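Local coordinates for UPF0255 protein frsA (Vibrio vulnificus, PDB 4I4C), which probably hydrolyses carboxylic esters to an alcohol and a carboxylate, as a two-domain member of the alpha/beta-hydrolase clan, at residues Ser133-His139 with Asp203-Asp208; Thr226-Pro230 with Tyr244-His248; Leu240-Tyr244 with Ala340-Gln346. One frame throughout, in Å; residues are numbered along the deposited sequence.

Contact 1. Residues Ser133-His139 with Asp203-Asp208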
loop_
_atom_site.group_PDB
_atom_site.type_symbol
_atom_site.label_atom_id
_atom_site.label_comp_id
_atom_site.label_asym_id
_atom_site.label_seq_id
_atom_site.Cartn_x
_atom_site.Cartn_y
_atom_site.Cartn_z
ATOM N N SER A 133 5.500 -4.770 9.370
ATOM C CA SER A 133 5.265 -4.464 7.957
ATOM C C SER A 133 6.397 -3.611 7.386
ATOM O O SER A 133 6.960 -3.918 6.331
ATOM C CB SER A 133 3.911 -3.767 7.759
ATOM O OG SER A 133 3.743 -3.366 6.406
ATOM N N ILE A 134 6.734 -2.540 8.087
ATOM C CA ILE A 134 7.885 -1.716 7.704
ATOM C C ILE A 134 9.200 -2.519 7.669
ATOM O O ILE A 134 10.033 -2.336 6.771
ATOM C CB ILE A 134 8.022 -0.514 8.655
ATOM C CG1 ILE A 134 6.817 0.419 8.470
ATOM C CG2 ILE A 134 9.336 0.203 8.420
ATOM C CD1 ILE A 134 6.577 1.382 9.611
ATOM N N ALA A 135 9.386 -3.409 8.645
ATOM C CA ALA A 135 10.541 -4.318 8.643
ATOM C C ALA A 135 10.673 -5.074 7.315
ATOM O O ALA A 135 11.778 -5.297 6.818
ATOM C CB ALA A 135 10.460 -5.305 9.817
ATOM N N GLY A 136 9.539 -5.467 6.737
ATOM C CA GLY A 136 9.566 -6.225 5.501
ATOM C C GLY A 136 9.564 -5.352 4.250
ATOM O O GLY A 136 9.894 -5.806 3.147
ATOM N N TYR A 137 9.165 -4.100 4.416
ATOM C CA TYR A 137 9.114 -3.163 3.287
ATOM C C TYR A 137 10.460 -3.155 2.583
ATOM O O TYR A 137 11.508 -3.101 3.259
ATOM C CB TYR A 137 8.782 -1.766 3.817
ATOM C CG TYR A 137 9.006 -0.606 2.866
ATOM C CD1 TYR A 137 8.011 -0.200 1.971
ATOM C CD2 TYR A 137 10.185 0.131 2.909
ATOM C CE1 TYR A 137 8.213 0.890 1.122
ATOM C CE2 TYR A 137 10.394 1.219 2.067
ATOM C CZ TYR A 137 9.403 1.601 1.176
ATOM O OH TYR A 137 9.611 2.697 0.342
ATOM N N PRO A 138 10.448 -3.200 1.235
ATOM C CA PRO A 138 9.268 -3.144 0.354
ATOM C C PRO A 138 8.704 -4.503 -0.099
ATOM O O PRO A 138 8.080 -4.585 -1.168
ATOM C CB PRO A 138 9.815 -2.416 -0.866
ATOM C CG PRO A 138 11.204 -2.998 -0.992
ATOM C CD PRO A 138 11.696 -3.112 0.456
ATOM N N HIS A 139 8.929 -5.555 0.676
ATOM C CA HIS A 139 8.238 -6.828 0.450
ATOM C C HIS A 139 8.593 -7.485 -0.880
ATOM O O HIS A 139 7.716 -7.849 -1.668
ATOM C CB HIS A 139 6.725 -6.631 0.584
ATOM C CG HIS A 139 6.345 -5.882 1.819
ATOM N ND1 HIS A 139 6.542 -6.395 3.084
ATOM C CD2 HIS A 139 5.798 -4.654 1.988
ATOM C CE1 HIS A 139 6.129 -5.517 3.979
ATOM N NE2 HIS A 139 5.669 -4.454 3.341
ATOM N N ASP A 203 3.871 -1.641 -2.583
ATOM C CA ASP A 203 4.808 -1.888 -1.480
ATOM C C ASP A 203 4.178 -1.732 -0.094
ATOM O O ASP A 203 4.884 -1.583 0.913
ATOM C CB ASP A 203 6.098 -1.058 -1.617
ATOM C CG ASP A 203 5.839 0.436 -1.695
ATOM O OD1 ASP A 203 4.839 0.918 -1.138
ATOM O OD2 ASP A 203 6.659 1.141 -2.316
ATOM N N SER A 204 2.848 -1.766 -0.047
ATOM C CA SER A 204 2.149 -1.761 1.234
ATOM C C SER A 204 1.501 -3.123 1.442
ATOM O O SER A 204 1.373 -3.905 0.501
ATOM C CB SER A 204 1.060 -0.672 1.244
ATOM O OG SER A 204 1.606 0.635 1.386
ATOM N N LEU A 205 1.083 -3.400 2.668
ATOM C CA LEU A 205 0.267 -4.572 2.950
ATOM C C LEU A 205 -1.109 -4.058 3.362
ATOM O O LEU A 205 -1.236 -2.926 3.845
ATOM C CB LEU A 205 0.880 -5.408 4.091
ATOM C CG LEU A 205 2.339 -5.876 4.051
ATOM C CD1 LEU A 205 2.676 -6.568 5.367
ATOM C CD2 LEU A 205 2.647 -6.804 2.878
ATOM N N GLN A 206 -2.137 -4.887 3.199
ATOM C CA GLN A 206 -3.506 -4.457 3.485
ATOM C C GLN A 206 -3.734 -4.128 4.961
ATOM O O GLN A 206 -4.701 -3.446 5.334
ATOM C CB GLN A 206 -4.501 -5.511 3.003
ATOM C CG GLN A 206 -4.411 -6.850 3.705
ATOM C CD GLN A 206 -5.572 -7.732 3.311
ATOM O OE1 GLN A 206 -6.659 -7.594 3.849
ATOM N NE2 GLN A 206 -5.357 -8.620 2.347
ATOM N N THR A 207 -2.815 -4.609 5.796
ATOM C CA THR A 207 -2.890 -4.407 7.232
ATOM C C THR A 207 -2.223 -3.078 7.657
ATOM O O THR A 207 -2.073 -2.813 8.842
ATOM C CB THR A 207 -2.279 -5.633 7.998
ATOM O OG1 THR A 207 -1.049 -6.014 7.388
ATOM C CG2 THR A 207 -3.220 -6.841 7.947
ATOM N N ASP A 208 -1.845 -2.238 6.693
ATOM C CA ASP A 208 -1.136 -0.991 7.003
ATOM C C ASP A 208 -2.068 0.215 7.135
ATOM O O ASP A 208 -1.598 1.345 7.159
ATOM C CB ASP A 208 -0.069 -0.660 5.934
ATOM C CG ASP A 208 1.047 -1.694 5.855
ATOM O OD1 ASP A 208 1.093 -2.586 6.724
ATOM O OD2 ASP A 208 1.876 -1.609 4.918
#
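D203, H139 and L205 carry most of this buried interface, where the end of helix 121-136 and the turn behind it meet the loop after strand 193-199. The helix gives way at Y137, a cis peptide bond precedes P138, and H139 is left-handed helical (phi/psi 65/50), its CA-to-CB bond pointing toward 203-208 and its ring meeting D203 and L205. D203 lies against all three residues of this turn. Its CB is 4.0 Å from P138 CB, its CG is 3.7 Å from Y137 CE1, and its carbonyl O sits near the ring planes of both aromatics, 3.6 Å from Y137 CD1 and 3.4 Å from H139 CD2. The D203 carboxylate is taken up by a salt bridge to R53, while Y137 OH bonds to the N51 carbonyl. L205 closes one face of the imidazole: L205 CD2 stands 3.7 Å above the H139 ring centroid, almost on the ring normal, a well-centred CH-pi contact. Beyond it, S133 OG donates a 2.8 Å hydrogen bond to D208 OD1. The other carboxylate oxygen, D208 OD2, accepts from L205 N at 3.0 Å, and D208 N returns a 3.0 Å bond to L205 O, so D208 ties its own loop into a turn while holding the helix. The side chain of D203 comes within about 4 Å of the bound hexanoic acid. A loop in this place, following the third strand of the central sheet, commonly supplies the oxyanion hole in alpha/beta-hydrolases; here it packs against the end of helix 121-136.

Contact 2. Residues Thr226-Pro230 with Tyr244-His248; sequences TVDMP and YSRLH
Residues 226-230 run extended out of strand 223-226, with phi/psi of -143/141 at V227 and -54/135 at P230, while 244-248 turn from a loop into the first turn of helix 246-254. The two pass in opposite directions: V227 CA lies 7.4 Å from H248 CA, and P230 CA 6.6 Å from Y244 CA. No hydrogen bond joins them; the contact is packing. P230, the most covered residue, puts CD 3.6 Å from Y244 O and CG 3.8 Å from L247 CD1 (L247 rotamer m,t), with R246 NH1 3.9 Å from the same P230 CG; R246 NE makes a salt bridge to E176 and NH2 bonds to P239 O. H248 (chi1 m, chi2 90°) meets both V227 and M229: V227 CB is 3.8 Å from H248 NE2, V227 CG1 makes an off-centre CH-pi contact 4.3 Å from the ring centroid, and M229 SD approaches H248 CE1 obliquely at 3.6 Å. M229 (mmm) ends with CE 4.0 Å from Y244 CD2. This is the strand-loop-helix step of an alpha/beta-hydrolase sheet. H248 NE2 bonds to S199 OG on strand 193-199, L247 packs on strands 167-175 and 178-186, and M229 rests on helix 273-284.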
loop_
_atom_site.group_PDB
_atom_site.type_symbol
_atom_site.label_atom_id
_atom_site.label_comp_id
_atom_site.label_asym_id
_atom_site.label_seq_id
_atom_site.Cartn_x
_atom_site.Cartn_y
_atom_site.Cartn_z
ATOM N N THR A 226 -10.354 -4.204 3.683
ATOM C CA THR A 226 -9.055 -4.105 3.019
ATOM C C THR A 226 -8.795 -5.273 2.070
ATOM O O THR A 226 -9.217 -6.404 2.317
ATOM C CB THR A 226 -7.905 -3.977 4.029
ATOM O OG1 THR A 226 -7.908 -5.110 4.905
ATOM C CG2 THR A 226 -8.078 -2.710 4.861
ATOM N N VAL A 227 -8.112 -4.977 0.969
ATOM C CA VAL A 227 -7.777 -5.974 -0.029
ATOM C C VAL A 227 -6.381 -5.669 -0.566
ATOM O O VAL A 227 -6.028 -4.498 -0.745
ATOM C CB VAL A 227 -8.775 -5.945 -1.222
ATOM C CG1 VAL A 227 -8.474 -7.080 -2.185
ATOM C CG2 VAL A 227 -10.225 -6.033 -0.746
ATOM N N ASP A 228 -5.593 -6.720 -0.797
ATOM C CA ASP A 228 -4.314 -6.624 -1.497
ATOM C C ASP A 228 -4.476 -6.755 -3.021
ATOM O O ASP A 228 -5.108 -7.698 -3.510
ATOM C CB ASP A 228 -3.369 -7.729 -1.010
ATOM C CG ASP A 228 -2.813 -7.470 0.391
ATOM O OD1 ASP A 228 -2.266 -6.370 0.625
ATOM O OD2 ASP A 228 -2.924 -8.374 1.254
ATOM N N MET A 229 -3.892 -5.816 -3.761
ATOM C CA MET A 229 -3.804 -5.890 -5.224
ATOM C C MET A 229 -3.174 -7.218 -5.637
ATOM O O MET A 229 -2.406 -7.797 -4.866
ATOM C CB MET A 229 -2.915 -4.758 -5.755
ATOM C CG MET A 229 -3.478 -3.368 -5.600
ATOM S SD MET A 229 -4.733 -3.087 -6.859
ATOM C CE MET A 229 -3.692 -2.837 -8.299
ATOM N N PRO A 230 -3.481 -7.706 -6.850
ATOM C CA PRO A 230 -2.822 -8.934 -7.331
ATOM C C PRO A 230 -1.291 -8.832 -7.270
ATOM O O PRO A 230 -0.769 -7.787 -7.660
ATOM C CB PRO A 230 -3.297 -9.038 -8.785
ATOM C CG PRO A 230 -4.605 -8.325 -8.803
ATOM C CD PRO A 230 -4.509 -7.220 -7.786
ATOM N N TYR A 244 -6.378 -5.711 -13.581
ATOM C CA TYR A 244 -5.844 -5.751 -12.224
ATOM C C TYR A 244 -6.869 -5.310 -11.178
ATOM O O TYR A 244 -6.553 -5.209 -9.994
ATOM C CB TYR A 244 -4.524 -4.965 -12.117
ATOM C CG TYR A 244 -4.553 -3.538 -12.639
ATOM C CD1 TYR A 244 -3.815 -3.166 -13.765
ATOM C CD2 TYR A 244 -5.293 -2.552 -11.992
ATOM C CE1 TYR A 244 -3.840 -1.844 -14.250
ATOM C CE2 TYR A 244 -5.321 -1.236 -12.463
ATOM C CZ TYR A 244 -4.596 -0.886 -13.593
ATOM O OH TYR A 244 -4.627 0.425 -14.048
ATOM N N SER A 245 -8.099 -5.061 -11.622
ATOM C CA SER A 245 -9.191 -4.725 -10.709
ATOM C C SER A 245 -9.971 -5.999 -10.380
ATOM O O SER A 245 -10.885 -5.994 -9.552
ATOM C CB SER A 245 -10.117 -3.672 -11.333
ATOM O OG SER A 245 -10.580 -4.077 -12.613
ATOM N N ARG A 246 -9.563 -7.074 -11.056
ATOM C CA ARG A 246 -10.089 -8.437 -10.960
ATOM C C ARG A 246 -10.585 -8.864 -9.575
ATOM O O ARG A 246 -11.709 -9.337 -9.421
ATOM C CB ARG A 246 -8.949 -9.386 -11.356
ATOM C CG ARG A 246 -9.332 -10.619 -12.114
ATOM C CD ARG A 246 -8.160 -11.080 -12.986
ATOM N NE ARG A 246 -7.193 -11.945 -12.301
ATOM C CZ ARG A 246 -5.990 -11.562 -11.880
ATOM N NH1 ARG A 246 -5.590 -10.306 -12.052
ATOM N NH2 ARG A 246 -5.181 -12.442 -11.288
ATOM N N LEU A 247 -9.711 -8.742 -8.579
ATOM C CA LEU A 247 -9.992 -9.269 -7.254
ATOM C C LEU A 247 -11.006 -8.392 -6.530
ATOM O O LEU A 247 -11.864 -8.885 -5.798
ATOM C CB LEU A 247 -8.689 -9.391 -6.442
ATOM C CG LEU A 247 -7.504 -10.152 -7.049
ATOM C CD1 LEU A 247 -6.329 -10.244 -6.047
ATOM C CD2 LEU A 247 -7.900 -11.538 -7.509
ATOM N N HIS A 248 -10.918 -7.086 -6.751
ATOM C CA HIS A 248 -11.882 -6.159 -6.162
ATOM C C HIS A 248 -13.310 -6.358 -6.679
ATOM O O HIS A 248 -14.288 -6.180 -5.936
ATOM C CB HIS A 248 -11.419 -4.724 -6.378
ATOM C CG HIS A 248 -10.109 -4.421 -5.724
ATOM N ND1 HIS A 248 -8.903 -4.604 -6.361
ATOM C CD2 HIS A 248 -9.819 -3.983 -4.477
ATOM C CE1 HIS A 248 -7.922 -4.272 -5.538
ATOM N NE2 HIS A 248 -8.451 -3.888 -4.391
#

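Contact 3. Residues Leu240-Tyr244 with Ala340-Gln346; sequences LTEDY and AWSLKVQ
Y244 directs the edge of its ring at the face of W341, an offset edge-to-face pair with the five-membered ring of the indole: centroids 5.9 Å apart, planes at 84°. The p rotamer of Y244 (chi2 -113°) also carries OH to W341 O, to which it donates a 2.9 Å hydrogen bond, and brings Y244 OH within 3.3 Å of L343 CD2. The backbones come closest at E242 and W341, with CA atoms 6.4 Å apart; 240-244 is an irregular loop, and 343-346 keep helical phi/psi without the regular bonds. W341 (chi1 m, chi2 -11°) closes a 3-10 segment, and L240 (t,p) reaches its six-membered ring, L240 CD2 being 3.5 Å from W341 CZ2. The exposed, poorly ordered side chain of E242 puts CG 3.5 Å from A340 O and 3.6 Å from Q346 NE2. Q346 NE2 donates to A340 O at 2.8 Å, bridging the two ends of 340-346, and lies 3.5 Å from Y244 CE1. T241 OG1 accepts from D243 N at 2.9 Å (ST turn), and S342 OG from V345 N at 2.9 Å (ST motif). F273, which lines the hexanoic acid pocket, meets both Y244 and W341. The aromatic cluster joins the loop after strand 223-226 to the excursion between strands 291-295 and 358-363, where many alpha/beta-hydrolases insert a cap over the active site.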
loop_
_atom_site.group_PDB
_atom_site.type_symbol
_atom_site.label_atom_id
_atom_site.label_comp_id
_atom_site.label_asym_id
_atom_site.label_seq_id
_atom_site.Cartn_x
_atom_site.Cartn_y
_atom_site.Cartn_z
ATOM N N LEU A 240 -0.433 -10.210 -11.559
ATOM C CA LEU A 240 -0.792 -8.858 -11.933
ATOM C C LEU A 240 -0.965 -8.805 -13.445
ATOM O O LEU A 240 0.015 -8.828 -14.188
ATOM C CB LEU A 240 0.334 -7.920 -11.500
ATOM C CG LEU A 240 0.078 -6.422 -11.478
ATOM C CD1 LEU A 240 -0.976 -6.092 -10.438
ATOM C CD2 LEU A 240 1.388 -5.702 -11.192
ATOM N N THR A 241 -2.209 -8.755 -13.904
ATOM C CA THR A 241 -2.479 -8.692 -15.337
ATOM C C THR A 241 -3.071 -7.341 -15.676
ATOM O O THR A 241 -3.179 -6.471 -14.808
ATOM C CB THR A 241 -3.477 -9.776 -15.790
ATOM O OG1 THR A 241 -4.809 -9.259 -15.724
ATOM C CG2 THR A 241 -3.367 -11.016 -14.915
ATOM N N GLU A 242 -3.474 -7.167 -16.932
ATOM C CA GLU A 242 -4.042 -5.893 -17.359
ATOM C C GLU A 242 -5.409 -5.660 -16.715
ATOM O O GLU A 242 -5.828 -4.520 -16.526
ATOM C CB GLU A 242 -4.120 -5.795 -18.885
ATOM C CG GLU A 242 -4.081 -4.354 -19.385
ATOM C CD GLU A 242 -3.878 -4.246 -20.887
ATOM O OE1 GLU A 242 -3.210 -5.129 -21.474
ATOM O OE2 GLU A 242 -4.390 -3.272 -21.481
ATOM N N ASP A 243 -6.094 -6.751 -16.378
ATOM C CA ASP A 243 -7.323 -6.692 -15.595
ATOM C C ASP A 243 -6.961 -6.780 -14.115
ATOM O O ASP A 243 -7.197 -7.798 -13.467
ATOM C CB ASP A 243 -8.255 -7.841 -15.981
ATOM C CG ASP A 243 -9.546 -7.830 -15.199
ATOM O OD1 ASP A 243 -9.954 -6.743 -14.734
ATOM O OD2 ASP A 243 -10.148 -8.914 -15.040
ATOM N N TYR A 244 -6.378 -5.711 -13.581
ATOM C CA TYR A 244 -5.844 -5.751 -12.224
ATOM C C TYR A 244 -6.869 -5.310 -11.178
ATOM O O TYR A 244 -6.553 -5.209 -9.994
ATOM C CB TYR A 244 -4.524 -4.965 -12.117
ATOM C CG TYR A 244 -4.553 -3.538 -12.639
ATOM C CD1 TYR A 244 -3.815 -3.166 -13.765
ATOM C CD2 TYR A 244 -5.293 -2.552 -11.992
ATOM C CE1 TYR A 244 -3.840 -1.844 -14.250
ATOM C CE2 TYR A 244 -5.321 -1.236 -12.463
ATOM C CZ TYR A 244 -4.596 -0.886 -13.593
ATOM O OH TYR A 244 -4.627 0.425 -14.048
ATOM N N ALA A 340 1.123 -0.585 -20.517
ATOM C CA ALA A 340 -0.198 -1.207 -20.566
ATOM C C ALA A 340 -1.048 -0.993 -19.309
ATOM O O ALA A 340 -2.228 -1.357 -19.283
ATOM C CB ALA A 340 -0.077 -2.685 -20.872
ATOM N N TRP A 341 -0.459 -0.388 -18.280
ATOM C CA TRP A 341 -1.147 -0.206 -17.003
ATOM C C TRP A 341 -1.844 1.136 -16.899
ATOM O O TRP A 341 -2.661 1.345 -15.998
ATOM C CB TRP A 341 -0.173 -0.352 -15.825
ATOM C CG TRP A 341 0.360 -1.732 -15.622
ATOM C CD1 TRP A 341 -0.077 -2.884 -16.215
ATOM C CD2 TRP A 341 1.428 -2.105 -14.758
ATOM N NE1 TRP A 341 0.662 -3.950 -15.775
ATOM C CE2 TRP A 341 1.594 -3.498 -14.878
ATOM C CE3 TRP A 341 2.267 -1.394 -13.894
ATOM C CZ2 TRP A 341 2.565 -4.193 -14.168
ATOM C CZ3 TRP A 341 3.228 -2.087 -13.187
ATOM C CH2 TRP A 341 3.370 -3.473 -13.329
ATOM N N SER A 342 -1.494 2.051 -17.797
ATOM C CA SER A 342 -2.189 3.326 -17.913
ATOM C C SER A 342 -3.669 3.122 -18.229
ATOM O O SER A 342 -4.018 2.346 -19.113
ATOM C CB SER A 342 -1.545 4.178 -19.008
ATOM O OG SER A 342 -2.461 5.132 -19.544
ATOM N N LEU A 343 -4.523 3.841 -17.512
ATOM C CA LEU A 343 -5.967 3.745 -17.683
ATOM C C LEU A 343 -6.426 4.508 -18.926
ATOM O O LEU A 343 -7.557 4.358 -19.372
ATOM C CB LEU A 343 -6.698 4.270 -16.445
ATOM C CG LEU A 343 -6.615 3.449 -15.157
ATOM C CD1 LEU A 343 -7.374 4.162 -14.035
ATOM C CD2 LEU A 343 -7.168 2.059 -15.370
ATOM N N LYS A 344 -5.535 5.334 -19.460
ATOM C CA LYS A 344 -5.743 5.982 -20.743
ATOM C C LYS A 344 -5.403 4.985 -21.855
ATOM O O LYS A 344 -6.177 4.809 -22.797
ATOM C CB LYS A 344 -4.862 7.231 -20.858
ATOM C CG LYS A 344 -5.193 8.138 -22.026
ATOM C CD LYS A 344 -4.037 9.079 -22.309
ATOM C CE LYS A 344 -4.528 10.502 -22.513
ATOM N NZ LYS A 344 -5.474 10.598 -23.650
ATOM N N VAL A 345 -4.250 4.326 -21.734
ATOM C CA VAL A 345 -3.855 3.292 -22.685
ATOM C C VAL A 345 -4.865 2.134 -22.752
ATOM O O VAL A 345 -5.073 1.527 -23.811
ATOM C CB VAL A 345 -2.424 2.802 -22.416
ATOM C CG1 VAL A 345 -2.054 1.648 -23.345
ATOM C CG2 VAL A 345 -1.458 3.962 -22.592
ATOM N N GLN A 346 -5.536 1.871 -21.637
ATOM C CA GLN A 346 -6.563 0.834 -21.597
ATOM C C GLN A 346 -7.935 1.288 -22.133
ATOM O O GLN A 346 -8.802 0.458 -22.399
ATOM C CB GLN A 346 -6.693 0.272 -20.186
ATOM C CG GLN A 346 -5.404 -0.312 -19.650
ATOM C CD GLN A 346 -5.601 -0.978 -18.311
ATOM O OE1 GLN A 346 -6.730 -1.259 -17.922
ATOM N NE2 GLN A 346 -4.508 -1.231 -17.594
#

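How the contacts relate
Contact 1 precedes contact 2 along the chain; contact 3 starts within the loop that contact 2 spans and shares Y244 with it. Contacts 1 and 2 have centres about 16 Å apart and meet where Q206 NE2 probably bonds to D228 OD2 (2.7 Å). Contacts 2 and 3, centres about 13 Å apart, touch at P230 O and L240 CD1 (3.3 Å). Contacts 1 and 3, centres about 23 Å apart, do not touch. Loops after the neighbouring parallel strands 193-199 and 223-226 therefore link the N-terminal helical region to the segment after helix 331-337. Hexanoic acid lies about 4, 7 and 6 Å from the side chains of D203, M229 and W341 in contacts 1, 2 and 3.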